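Long-range contact in uncharacterized protein (PDB 3KFW), which is of unknown function but, with PaaX-like and helix-turn-helix regions, probably acts as a transcriptional regulator: residues R114-P126 against P151-G163. Numbering follows the deposited sequence.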
loop_
_atom_site.group_PDB
_atom_site.type_symbol
_atom_site.label_atom_id
_atom_site.label_comp_id
_atom_site.label_asym_id
_atom_site.label_seq_id
_atom_site.Cartn_x
_atom_site.Cartn_y
_atom_site.Cartn_z
ATOM N N ARG A 114 -14.258 10.526 -11.640
ATOM C CA ARG A 114 -13.305 10.465 -12.745
ATOM C C ARG A 114 -11.886 10.793 -12.324
ATOM O O ARG A 114 -11.178 11.542 -12.995
ATOM C CB ARG A 114 -13.822 11.292 -13.929
ATOM C CG ARG A 114 -15.256 10.851 -14.213
ATOM C CD ARG A 114 -15.948 11.674 -15.229
ATOM N NE ARG A 114 -17.048 10.876 -15.740
ATOM C CZ ARG A 114 -18.239 11.374 -15.981
ATOM N NH1 ARG A 114 -18.455 12.666 -15.735
ATOM N NH2 ARG A 114 -19.216 10.586 -16.427
ATOM N N PHE A 115 -11.510 10.220 -11.175
ATOM C CA PHE A 115 -10.130 10.153 -10.711
ATOM C C PHE A 115 -9.488 8.867 -11.215
ATOM O O PHE A 115 -10.177 7.873 -11.374
ATOM C CB PHE A 115 -10.077 10.228 -9.179
ATOM C CG PHE A 115 -10.266 11.633 -8.650
ATOM C CD1 PHE A 115 -11.538 12.206 -8.582
ATOM C CD2 PHE A 115 -9.193 12.371 -8.219
ATOM C CE1 PHE A 115 -11.715 13.489 -8.117
ATOM C CE2 PHE A 115 -9.371 13.662 -7.745
ATOM C CZ PHE A 115 -10.622 14.223 -7.714
ATOM N N GLY A 116 -8.190 8.921 -11.525
ATOM C CA GLY A 116 -7.423 7.724 -11.868
ATOM C C GLY A 116 -6.478 7.362 -10.725
ATOM O O GLY A 116 -5.991 8.206 -9.978
ATOM N N GLU A 117 -6.234 6.086 -10.583
ATOM C CA GLU A 117 -5.380 5.615 -9.547
ATOM C C GLU A 117 -3.911 5.588 -10.033
ATOM O O GLU A 117 -3.545 4.735 -10.864
ATOM C CB GLU A 117 -5.865 4.225 -9.111
ATOM C CG GLU A 117 -5.073 3.619 -7.989
ATOM C CD GLU A 117 -5.761 2.431 -7.432
ATOM O OE1 GLU A 117 -5.627 2.187 -6.218
ATOM O OE2 GLU A 117 -6.487 1.749 -8.204
ATOM N N LEU A 118 -3.086 6.512 -9.521
ATOM C CA LEU A 118 -1.661 6.511 -9.834
ATOM C C LEU A 118 -1.014 5.273 -9.269
ATOM O O LEU A 118 -0.007 4.792 -9.799
ATOM C CB LEU A 118 -0.949 7.752 -9.290
ATOM C CG LEU A 118 0.593 7.864 -9.515
ATOM C CD1 LEU A 118 1.091 7.780 -10.997
ATOM C CD2 LEU A 118 1.154 9.115 -8.858
ATOM N N ARG A 119 -1.595 4.741 -8.185
ATOM C CA ARG A 119 -0.954 3.657 -7.406
ATOM C C ARG A 119 -1.765 3.509 -6.167
ATOM O O ARG A 119 -2.667 4.328 -5.907
ATOM C CB ARG A 119 0.519 3.999 -7.111
ATOM C CG ARG A 119 0.829 5.140 -6.126
ATOM C CD ARG A 119 2.101 4.793 -5.234
ATOM N NE ARG A 119 1.584 4.197 -4.001
ATOM C CZ ARG A 119 2.135 3.201 -3.290
ATOM N NH1 ARG A 119 3.302 2.654 -3.618
ATOM N NH2 ARG A 119 1.491 2.763 -2.220
ATOM N N GLU A 120 -1.537 2.463 -5.414
ATOM C CA GLU A 120 -2.361 2.215 -4.194
ATOM C C GLU A 120 -2.478 3.502 -3.315
ATOM O O GLU A 120 -1.457 4.009 -2.774
ATOM C CB GLU A 120 -1.819 1.004 -3.383
ATOM N N GLY A 121 -3.704 4.037 -3.243
ATOM C CA GLY A 121 -4.066 5.113 -2.313
ATOM C C GLY A 121 -3.815 6.553 -2.806
ATOM O O GLY A 121 -3.978 7.509 -2.036
ATOM N N VAL A 122 -3.380 6.700 -4.063
ATOM C CA VAL A 122 -3.132 7.977 -4.672
ATOM C C VAL A 122 -4.009 8.138 -5.934
ATOM O O VAL A 122 -3.752 7.506 -6.973
ATOM C CB VAL A 122 -1.645 8.093 -5.130
ATOM C CG1 VAL A 122 -1.360 9.478 -5.556
ATOM C CG2 VAL A 122 -0.677 7.696 -4.017
ATOM N N TRP A 123 -5.019 8.997 -5.857
ATOM C CA TRP A 123 -5.917 9.226 -6.947
ATOM C C TRP A 123 -5.743 10.665 -7.398
ATOM O O TRP A 123 -5.514 11.536 -6.559
ATOM C CB TRP A 123 -7.345 8.973 -6.498
ATOM C CG TRP A 123 -7.649 7.582 -6.093
ATOM C CD1 TRP A 123 -7.416 7.011 -4.856
ATOM C CD2 TRP A 123 -8.295 6.580 -6.871
ATOM N NE1 TRP A 123 -7.883 5.728 -4.827
ATOM C CE2 TRP A 123 -8.419 5.423 -6.044
ATOM C CE3 TRP A 123 -8.780 6.534 -8.187
ATOM C CZ2 TRP A 123 -8.962 4.220 -6.503
ATOM C CZ3 TRP A 123 -9.345 5.347 -8.645
ATOM C CH2 TRP A 123 -9.422 4.202 -7.812
HETATM N N MSE A 124 -5.810 10.921 -8.710
HETATM C CA MSE A 124 -5.571 12.281 -9.244
HETATM C C MSE A 124 -6.415 12.520 -10.426
HETATM O O MSE A 124 -6.900 11.583 -11.033
HETATM C CB MSE A 124 -4.156 12.477 -9.773
HETATM C CG MSE A 124 -3.128 12.368 -8.770
HETATM SE SE MSE A 124 -1.346 12.287 -9.556
HETATM C CE MSE A 124 -1.148 14.190 -9.963
ATOM N N ARG A 125 -6.555 13.787 -10.773
ATOM C CA ARG A 125 -7.160 14.183 -12.038
ATOM C C ARG A 125 -6.876 15.661 -12.224
ATOM O O ARG A 125 -6.514 16.329 -11.269
ATOM C CB ARG A 125 -8.677 13.885 -12.083
ATOM C CG ARG A 125 -9.510 14.776 -11.187
ATOM C CD ARG A 125 -10.683 15.365 -11.946
ATOM N NE ARG A 125 -11.063 14.461 -13.026
ATOM C CZ ARG A 125 -10.978 14.753 -14.315
ATOM N NH1 ARG A 125 -10.541 15.925 -14.693
ATOM N NH2 ARG A 125 -11.328 13.850 -15.208
ATOM N N PRO A 126 -6.987 16.176 -13.466
ATOM C CA PRO A 126 -6.797 17.627 -13.643
ATOM C C PRO A 126 -7.881 18.410 -12.901
ATOM O O PRO A 126 -8.958 17.884 -12.709
ATOM C CB PRO A 126 -6.926 17.810 -15.149
ATOM C CG PRO A 126 -6.651 16.468 -15.739
ATOM C CD PRO A 126 -7.083 15.453 -14.755
ATOM N N PRO A 151 2.577 16.162 -17.963
ATOM C CA PRO A 151 1.199 15.870 -17.614
ATOM C C PRO A 151 0.463 14.961 -18.631
ATOM O O PRO A 151 -0.470 14.260 -18.231
ATOM C CB PRO A 151 0.583 17.257 -17.500
ATOM C CG PRO A 151 1.398 18.091 -18.546
ATOM C CD PRO A 151 2.774 17.549 -18.439
ATOM N N ALA A 152 0.878 14.927 -19.899
ATOM C CA ALA A 152 0.244 14.034 -20.880
ATOM C C ALA A 152 0.708 12.626 -20.592
ATOM O O ALA A 152 0.018 11.611 -20.898
ATOM C CB ALA A 152 0.632 14.405 -22.307
ATOM N N ASP A 153 1.898 12.549 -20.017
ATOM C CA ASP A 153 2.422 11.269 -19.699
ATOM C C ASP A 153 1.715 10.751 -18.461
ATOM O O ASP A 153 1.217 9.626 -18.475
ATOM C CB ASP A 153 3.938 11.288 -19.497
ATOM C CG ASP A 153 4.461 9.909 -19.276
ATOM O OD1 ASP A 153 4.031 9.030 -20.049
ATOM O OD2 ASP A 153 5.226 9.661 -18.323
ATOM N N LEU A 154 1.674 11.561 -17.397
ATOM C CA LEU A 154 0.845 11.236 -16.225
ATOM C C LEU A 154 -0.584 10.757 -16.641
ATOM O O LEU A 154 -0.976 9.608 -16.365
ATOM C CB LEU A 154 0.776 12.446 -15.295
ATOM C CG LEU A 154 0.019 12.207 -13.991
ATOM C CD1 LEU A 154 0.635 10.985 -13.422
ATOM C CD2 LEU A 154 0.233 13.370 -13.060
ATOM N N ALA A 155 -1.315 11.600 -17.371
ATOM C CA ALA A 155 -2.643 11.200 -17.881
ATOM C C ALA A 155 -2.632 9.801 -18.483
ATOM O O ALA A 155 -3.487 8.992 -18.149
ATOM C CB ALA A 155 -3.264 12.280 -18.886
ATOM N N GLY A 156 -1.634 9.499 -19.316
ATOM C CA GLY A 156 -1.508 8.173 -19.954
ATOM C C GLY A 156 -1.217 7.033 -18.984
ATOM O O GLY A 156 -1.387 5.844 -19.318
ATOM N N GLN A 157 -0.798 7.410 -17.776
ATOM C CA GLN A 157 -0.408 6.465 -16.704
ATOM C C GLN A 157 -1.607 6.197 -15.729
ATOM O O GLN A 157 -1.822 5.079 -15.303
ATOM C CB GLN A 157 0.821 7.059 -15.986
ATOM C CG GLN A 157 1.920 6.146 -15.527
ATOM C CD GLN A 157 2.514 5.250 -16.637
ATOM O OE1 GLN A 157 2.908 5.717 -17.713
ATOM N NE2 GLN A 157 2.553 3.938 -16.358
ATOM N N LEU A 158 -2.416 7.230 -15.453
ATOM C CA LEU A 158 -3.639 7.124 -14.704
ATOM C C LEU A 158 -4.772 6.398 -15.444
ATOM O O LEU A 158 -5.557 5.648 -14.837
ATOM C CB LEU A 158 -4.104 8.529 -14.379
ATOM C CG LEU A 158 -3.236 9.488 -13.579
ATOM C CD1 LEU A 158 -3.869 10.834 -13.637
ATOM C CD2 LEU A 158 -3.048 9.036 -12.122
ATOM N N TRP A 159 -4.943 6.665 -16.743
ATOM C CA TRP A 159 -5.984 5.944 -17.520
ATOM C C TRP A 159 -5.391 5.205 -18.742
ATOM O O TRP A 159 -4.332 5.609 -19.274
ATOM C CB TRP A 159 -6.997 6.938 -18.030
ATOM C CG TRP A 159 -7.664 7.707 -16.953
ATOM C CD1 TRP A 159 -8.780 7.323 -16.200
ATOM C CD2 TRP A 159 -7.306 9.019 -16.505
ATOM N NE1 TRP A 159 -9.111 8.337 -15.315
ATOM C CE2 TRP A 159 -8.238 9.381 -15.470
ATOM C CE3 TRP A 159 -6.332 9.941 -16.893
ATOM C CZ2 TRP A 159 -8.179 10.612 -14.806
ATOM C CZ3 TRP A 159 -6.279 11.185 -16.235
ATOM C CH2 TRP A 159 -7.193 11.494 -15.192
ATOM N N ASP A 160 -6.078 4.148 -19.172
ATOM C CA ASP A 160 -5.750 3.436 -20.362
ATOM C C ASP A 160 -6.294 4.266 -21.523
ATOM O O ASP A 160 -7.381 4.032 -21.997
ATOM C CB ASP A 160 -6.406 2.044 -20.334
ATOM C CG ASP A 160 -6.123 1.210 -21.619
ATOM O OD1 ASP A 160 -5.354 1.649 -22.493
ATOM O OD2 ASP A 160 -6.696 0.116 -21.779
ATOM N N LEU A 161 -5.548 5.246 -21.988
ATOM C CA LEU A 161 -6.056 6.128 -23.006
ATOM C C LEU A 161 -6.172 5.516 -24.378
ATOM O O LEU A 161 -7.126 5.824 -25.095
ATOM C CB LEU A 161 -5.173 7.340 -23.130
ATOM C CG LEU A 161 -5.102 8.201 -21.900
ATOM C CD1 LEU A 161 -4.034 9.278 -22.144
ATOM C CD2 LEU A 161 -6.460 8.803 -21.561
ATOM N N SER A 162 -5.167 4.734 -24.803
ATOM C CA SER A 162 -5.259 4.089 -26.128
ATOM C C SER A 162 -6.415 3.065 -26.148
ATOM O O SER A 162 -7.103 2.946 -27.149
ATOM C CB SER A 162 -3.964 3.427 -26.507
ATOM O OG SER A 162 -3.674 2.434 -25.530
ATOM N N GLY A 163 -6.651 2.356 -25.040
ATOM C CA GLY A 163 -7.734 1.354 -24.973
ATOM C C GLY A 163 -9.114 1.973 -24.984
ATOM O O GLY A 163 -10.083 1.349 -25.448
#
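Gly116 and Leu158 bring a beta hairpin against a short helix in this PaaX-family protein, their CA atoms 4.8 Å apart. Strands 116-119 and 122-126 pair antiparallel through a type II turn, with Gly116 and Met124 exchanging both backbone hydrogen bonds, while helix 151-158 packs against the pair through Leu154 and Leu158 at the edge of the four-stranded Cas2-like sheet. Leu154 CD2 meets the selenomethionine methyl of Met124, CE, at 3.5 Å, the two side chains crossing nearly at right angles. Leu158 forks: CD2 reaches Leu118 CB at 3.8 Å, and CD1 faces Met124 CB. Just past the helix, Gly116 CA and Leu158 CB sit over the rim of one indole face of Trp159; Gly116, lacking a side chain, permits this close approach. At the ring edge Trp159 CH2 touches Pro126 CD at 4.0 Å. Arg125, its chain bent midway, brings NE to Arg114 O at 2.9 Å, from 50° above the carbonyl plane. Arg114 ends helix 100-112 in a Schellman motif, and its O also lies 3.6 Å from Trp159 CZ2, so the bond steadies part of the surface the indole meets. No hydrogen bond spans the segments: leucine packing and an indole resting on hairpin backbone leave the contact to van der Waals forces.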